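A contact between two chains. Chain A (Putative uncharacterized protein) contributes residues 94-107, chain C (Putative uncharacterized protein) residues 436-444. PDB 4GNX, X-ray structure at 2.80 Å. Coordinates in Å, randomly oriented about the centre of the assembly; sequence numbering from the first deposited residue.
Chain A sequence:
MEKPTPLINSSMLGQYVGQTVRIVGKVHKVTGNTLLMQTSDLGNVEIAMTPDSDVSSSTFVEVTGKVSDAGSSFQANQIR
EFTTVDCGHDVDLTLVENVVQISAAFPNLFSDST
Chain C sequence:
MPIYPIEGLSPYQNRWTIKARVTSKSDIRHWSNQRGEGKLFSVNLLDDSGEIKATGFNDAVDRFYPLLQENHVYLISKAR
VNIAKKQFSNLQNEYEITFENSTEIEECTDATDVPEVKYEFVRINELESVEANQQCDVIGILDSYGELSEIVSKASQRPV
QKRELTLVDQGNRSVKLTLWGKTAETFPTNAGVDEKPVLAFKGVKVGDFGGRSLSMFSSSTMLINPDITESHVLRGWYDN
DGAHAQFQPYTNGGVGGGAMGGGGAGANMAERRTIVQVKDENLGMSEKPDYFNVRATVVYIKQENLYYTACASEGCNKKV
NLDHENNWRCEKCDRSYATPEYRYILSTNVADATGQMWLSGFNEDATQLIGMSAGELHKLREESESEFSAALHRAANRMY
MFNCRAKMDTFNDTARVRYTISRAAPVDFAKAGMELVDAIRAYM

Chain A, residues 94-107: TLVENVVQISAAFP
Chain C 436-444: LVDAIRAYM

Two helices, one running from before A:Thr94 to A:Ala104 and the other carrying C:Leu436 to C:Arg441, run the same way, their axes crossing at 29° and approaching to 11.0 Å. CA atoms pair as A:Asn98 with C:Val437 (7.0 Å), A:Ile102 with C:Ile440 (8.3 Å) and A:Ala105 with C:Met444 (8.9 Å). From A:Asn98 to A:Ala104 each N-H bonds the carbonyl four residues back, as do C:Ile440 N and C:Arg441 N; A:Phe106 N and C:Tyr443 N bond three back, the latter within a type I turn, C:Arg441 to C:Met444.

The polar link depends on reach. The CA-to-CB bond of C:Arg441 points sideways, but its long chain (m, m, t, chi4 -162°) brings NH2 3.1 Å from A:Asn98 OD1, a nearly linear hydrogen bond (178°). The same NH2 makes a weak one (3.3 Å, 130°) to OE1 of A:Gln101 (m, t); both oxygens lie at the guanidinium edge, where its hydrogens point. With chi1 m, A:Asn98 also donates from ND2 to A:Thr94 O (2.9 Å).

Beside this, buried A:Ile102, C:Val437 (t) and C:Ile440 (m, t) need no polar partner; the stretches bury 438 Å² in all. A:Ile102 (m, t) sets CD1 4.2 Å from C:Val437 CG1 and CG2 4.1 Å from C:Ile440 CG2. Past the helix, A:Phe106 (chi1 m, chi2 86°) presents its ring edge to C:Met444 (m, t, p), CE1 to SD 3.9 Å, while C:Met444 CE reaches A:Ala105 CB at 4.2 Å.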

# COMPACT_ATOMS: atom_id res chain seq x y z
N THR A 94 15.36 -5.18 -6.35
CA THR A 94 14.54 -6.06 -5.53
C THR A 94 13.07 -5.92 -5.91
O THR A 94 12.35 -6.92 -6.04
CB THR A 94 14.71 -5.74 -4.04
OG1 THR A 94 16.09 -5.83 -3.68
CG2 THR A 94 13.94 -6.72 -3.19
N LEU A 95 12.62 -4.68 -6.12
CA LEU A 95 11.28 -4.48 -6.61
C LEU A 95 11.12 -5.27 -7.89
O LEU A 95 10.13 -5.98 -8.06
CB LEU A 95 10.98 -3.00 -6.88
CG LEU A 95 9.59 -2.68 -7.46
CD1 LEU A 95 8.51 -3.62 -6.94
CD2 LEU A 95 9.24 -1.23 -7.13
N VAL A 96 12.11 -5.16 -8.77
CA VAL A 96 12.02 -5.79 -10.07
C VAL A 96 11.90 -7.32 -9.94
O VAL A 96 11.12 -7.94 -10.68
CB VAL A 96 13.21 -5.42 -10.97
CG1 VAL A 96 13.18 -6.25 -12.26
CG2 VAL A 96 13.17 -3.93 -11.30
N GLU A 97 12.64 -7.90 -9.00
CA GLU A 97 12.66 -9.34 -8.90
C GLU A 97 11.26 -9.82 -8.60
O GLU A 97 10.76 -10.79 -9.20
CB GLU A 97 13.66 -9.82 -7.85
CG GLU A 97 13.73 -11.33 -7.66
CD GLU A 97 13.93 -12.14 -8.95
OE1 GLU A 97 14.61 -11.65 -9.89
OE2 GLU A 97 13.41 -13.28 -9.03
N ASN A 98 10.60 -9.08 -7.71
CA ASN A 98 9.28 -9.42 -7.26
C ASN A 98 8.23 -9.29 -8.33
O ASN A 98 7.29 -10.11 -8.42
CB ASN A 98 8.95 -8.55 -6.07
CG ASN A 98 9.54 -9.09 -4.80
OD1 ASN A 98 9.10 -10.12 -4.29
ND2 ASN A 98 10.55 -8.40 -4.26
N VAL A 99 8.37 -8.27 -9.15
CA VAL A 99 7.46 -8.08 -10.24
C VAL A 99 7.64 -9.21 -11.24
O VAL A 99 6.66 -9.71 -11.78
CB VAL A 99 7.71 -6.72 -10.86
CG1 VAL A 99 6.90 -6.54 -12.15
CG2 VAL A 99 7.36 -5.67 -9.82
N VAL A 100 8.88 -9.64 -11.46
CA VAL A 100 9.11 -10.77 -12.36
C VAL A 100 8.34 -11.99 -11.86
O VAL A 100 7.50 -12.53 -12.58
CB VAL A 100 10.58 -11.12 -12.52
CG1 VAL A 100 10.73 -12.53 -13.10
CG2 VAL A 100 11.24 -10.09 -13.41
N GLN A 101 8.62 -12.38 -10.63
CA GLN A 101 7.99 -13.52 -10.04
C GLN A 101 6.47 -13.42 -10.09
O GLN A 101 5.79 -14.39 -10.47
CB GLN A 101 8.46 -13.66 -8.61
CG GLN A 101 9.81 -14.32 -8.43
CD GLN A 101 9.98 -14.76 -6.98
OE1 GLN A 101 10.49 -14.00 -6.15
NE2 GLN A 101 9.51 -15.98 -6.66
N ILE A 102 5.93 -12.25 -9.71
CA ILE A 102 4.47 -12.06 -9.61
C ILE A 102 3.83 -12.10 -10.99
O ILE A 102 2.76 -12.70 -11.17
CB ILE A 102 4.10 -10.73 -8.92
CG1 ILE A 102 4.39 -10.82 -7.42
CG2 ILE A 102 2.62 -10.47 -9.03
CD1 ILE A 102 4.45 -9.49 -6.70
N SER A 103 4.49 -11.46 -11.96
CA SER A 103 4.01 -11.48 -13.34
C SER A 103 3.97 -12.90 -13.89
O SER A 103 3.04 -13.24 -14.62
CB SER A 103 4.85 -10.59 -14.25
OG SER A 103 4.97 -9.25 -13.76
N ALA A 104 4.94 -13.73 -13.53
CA ALA A 104 4.92 -15.13 -13.94
C ALA A 104 3.69 -15.84 -13.36
O ALA A 104 3.16 -16.76 -13.97
CB ALA A 104 6.21 -15.81 -13.53
N ALA A 105 3.22 -15.39 -12.19
CA ALA A 105 2.10 -16.05 -11.52
C ALA A 105 0.75 -15.55 -11.96
O ALA A 105 -0.24 -15.98 -11.41
CB ALA A 105 2.23 -15.88 -10.02
N PHE A 106 0.69 -14.61 -12.90
CA PHE A 106 -0.62 -14.08 -13.37
C PHE A 106 -0.73 -14.03 -14.88
O PHE A 106 -0.93 -12.96 -15.45
CB PHE A 106 -0.93 -12.72 -12.76
CG PHE A 106 -1.21 -12.77 -11.29
CD1 PHE A 106 -0.18 -12.71 -10.35
CD2 PHE A 106 -2.51 -12.89 -10.82
CE1 PHE A 106 -0.44 -12.75 -8.99
CE2 PHE A 106 -2.79 -12.93 -9.46
CZ PHE A 106 -1.75 -12.86 -8.54
N PRO A 107 -0.61 -15.20 -15.54
CA PRO A 107 -0.55 -15.21 -16.99
C PRO A 107 -1.82 -14.63 -17.62
O PRO A 107 -1.77 -14.16 -18.75
CB PRO A 107 -0.39 -16.70 -17.32
CG PRO A 107 -0.97 -17.41 -16.15
CD PRO A 107 -0.56 -16.56 -14.99
N LEU C 436 2.75 -2.85 -2.23
CA LEU C 436 1.96 -3.70 -3.11
C LEU C 436 2.44 -5.15 -3.19
O LEU C 436 1.61 -6.06 -3.24
CB LEU C 436 1.88 -3.11 -4.52
CG LEU C 436 0.87 -1.97 -4.74
CD1 LEU C 436 1.04 -1.26 -6.08
CD2 LEU C 436 -0.50 -2.59 -4.64
N VAL C 437 3.76 -5.37 -3.20
CA VAL C 437 4.28 -6.73 -3.15
C VAL C 437 3.72 -7.45 -1.94
O VAL C 437 3.09 -8.50 -2.09
CB VAL C 437 5.80 -6.80 -3.13
CG1 VAL C 437 6.25 -8.24 -3.17
CG2 VAL C 437 6.35 -6.10 -4.35
N ASP C 438 3.90 -6.86 -0.77
CA ASP C 438 3.39 -7.44 0.46
C ASP C 438 1.92 -7.73 0.28
O ASP C 438 1.47 -8.81 0.60
CB ASP C 438 3.55 -6.48 1.64
CG ASP C 438 4.98 -6.33 2.11
OD1 ASP C 438 5.84 -7.20 1.80
OD2 ASP C 438 5.26 -5.33 2.82
N ALA C 439 1.19 -6.76 -0.24
CA ALA C 439 -0.26 -6.89 -0.31
C ALA C 439 -0.63 -8.09 -1.18
O ALA C 439 -1.43 -8.92 -0.78
CB ALA C 439 -0.87 -5.60 -0.85
N ILE C 440 0.01 -8.19 -2.34
CA ILE C 440 -0.19 -9.30 -3.29
C ILE C 440 0.19 -10.70 -2.76
O ILE C 440 -0.60 -11.66 -2.87
CB ILE C 440 0.52 -9.00 -4.63
CG1 ILE C 440 -0.08 -7.74 -5.27
CG2 ILE C 440 0.39 -10.18 -5.57
CD1 ILE C 440 0.73 -7.14 -6.40
N ARG C 441 1.38 -10.82 -2.17
CA ARG C 441 1.83 -12.10 -1.62
C ARG C 441 0.80 -12.72 -0.66
O ARG C 441 0.77 -13.94 -0.49
CB ARG C 441 3.17 -11.97 -0.91
CG ARG C 441 4.32 -11.58 -1.81
CD ARG C 441 4.92 -12.80 -2.49
NE ARG C 441 6.11 -12.46 -3.28
CZ ARG C 441 6.63 -13.24 -4.23
NH1 ARG C 441 6.05 -14.42 -4.50
NH2 ARG C 441 7.70 -12.84 -4.91
N ALA C 442 -0.03 -11.87 -0.05
CA ALA C 442 -1.11 -12.32 0.84
C ALA C 442 -2.25 -13.05 0.11
O ALA C 442 -2.99 -13.80 0.74
CB ALA C 442 -1.64 -11.17 1.67
N TYR C 443 -2.39 -12.83 -1.20
CA TYR C 443 -3.30 -13.58 -2.04
C TYR C 443 -2.62 -14.79 -2.70
O TYR C 443 -3.27 -15.55 -3.41
CB TYR C 443 -3.85 -12.69 -3.16
CG TYR C 443 -4.73 -11.56 -2.71
CD1 TYR C 443 -4.18 -10.30 -2.40
CD2 TYR C 443 -6.12 -11.72 -2.61
CE1 TYR C 443 -4.99 -9.24 -1.99
CE2 TYR C 443 -6.93 -10.67 -2.20
CZ TYR C 443 -6.36 -9.44 -1.89
OH TYR C 443 -7.16 -8.39 -1.48
N MET C 444 -1.32 -14.93 -2.51
CA MET C 444 -0.58 -16.10 -3.03
C MET C 444 0.17 -16.83 -1.92
O MET C 444 -0.21 -17.91 -1.50
CB MET C 444 0.45 -15.66 -4.05
CG MET C 444 -0.01 -14.65 -5.08
SD MET C 444 1.45 -13.80 -5.74
CE MET C 444 2.62 -15.14 -5.95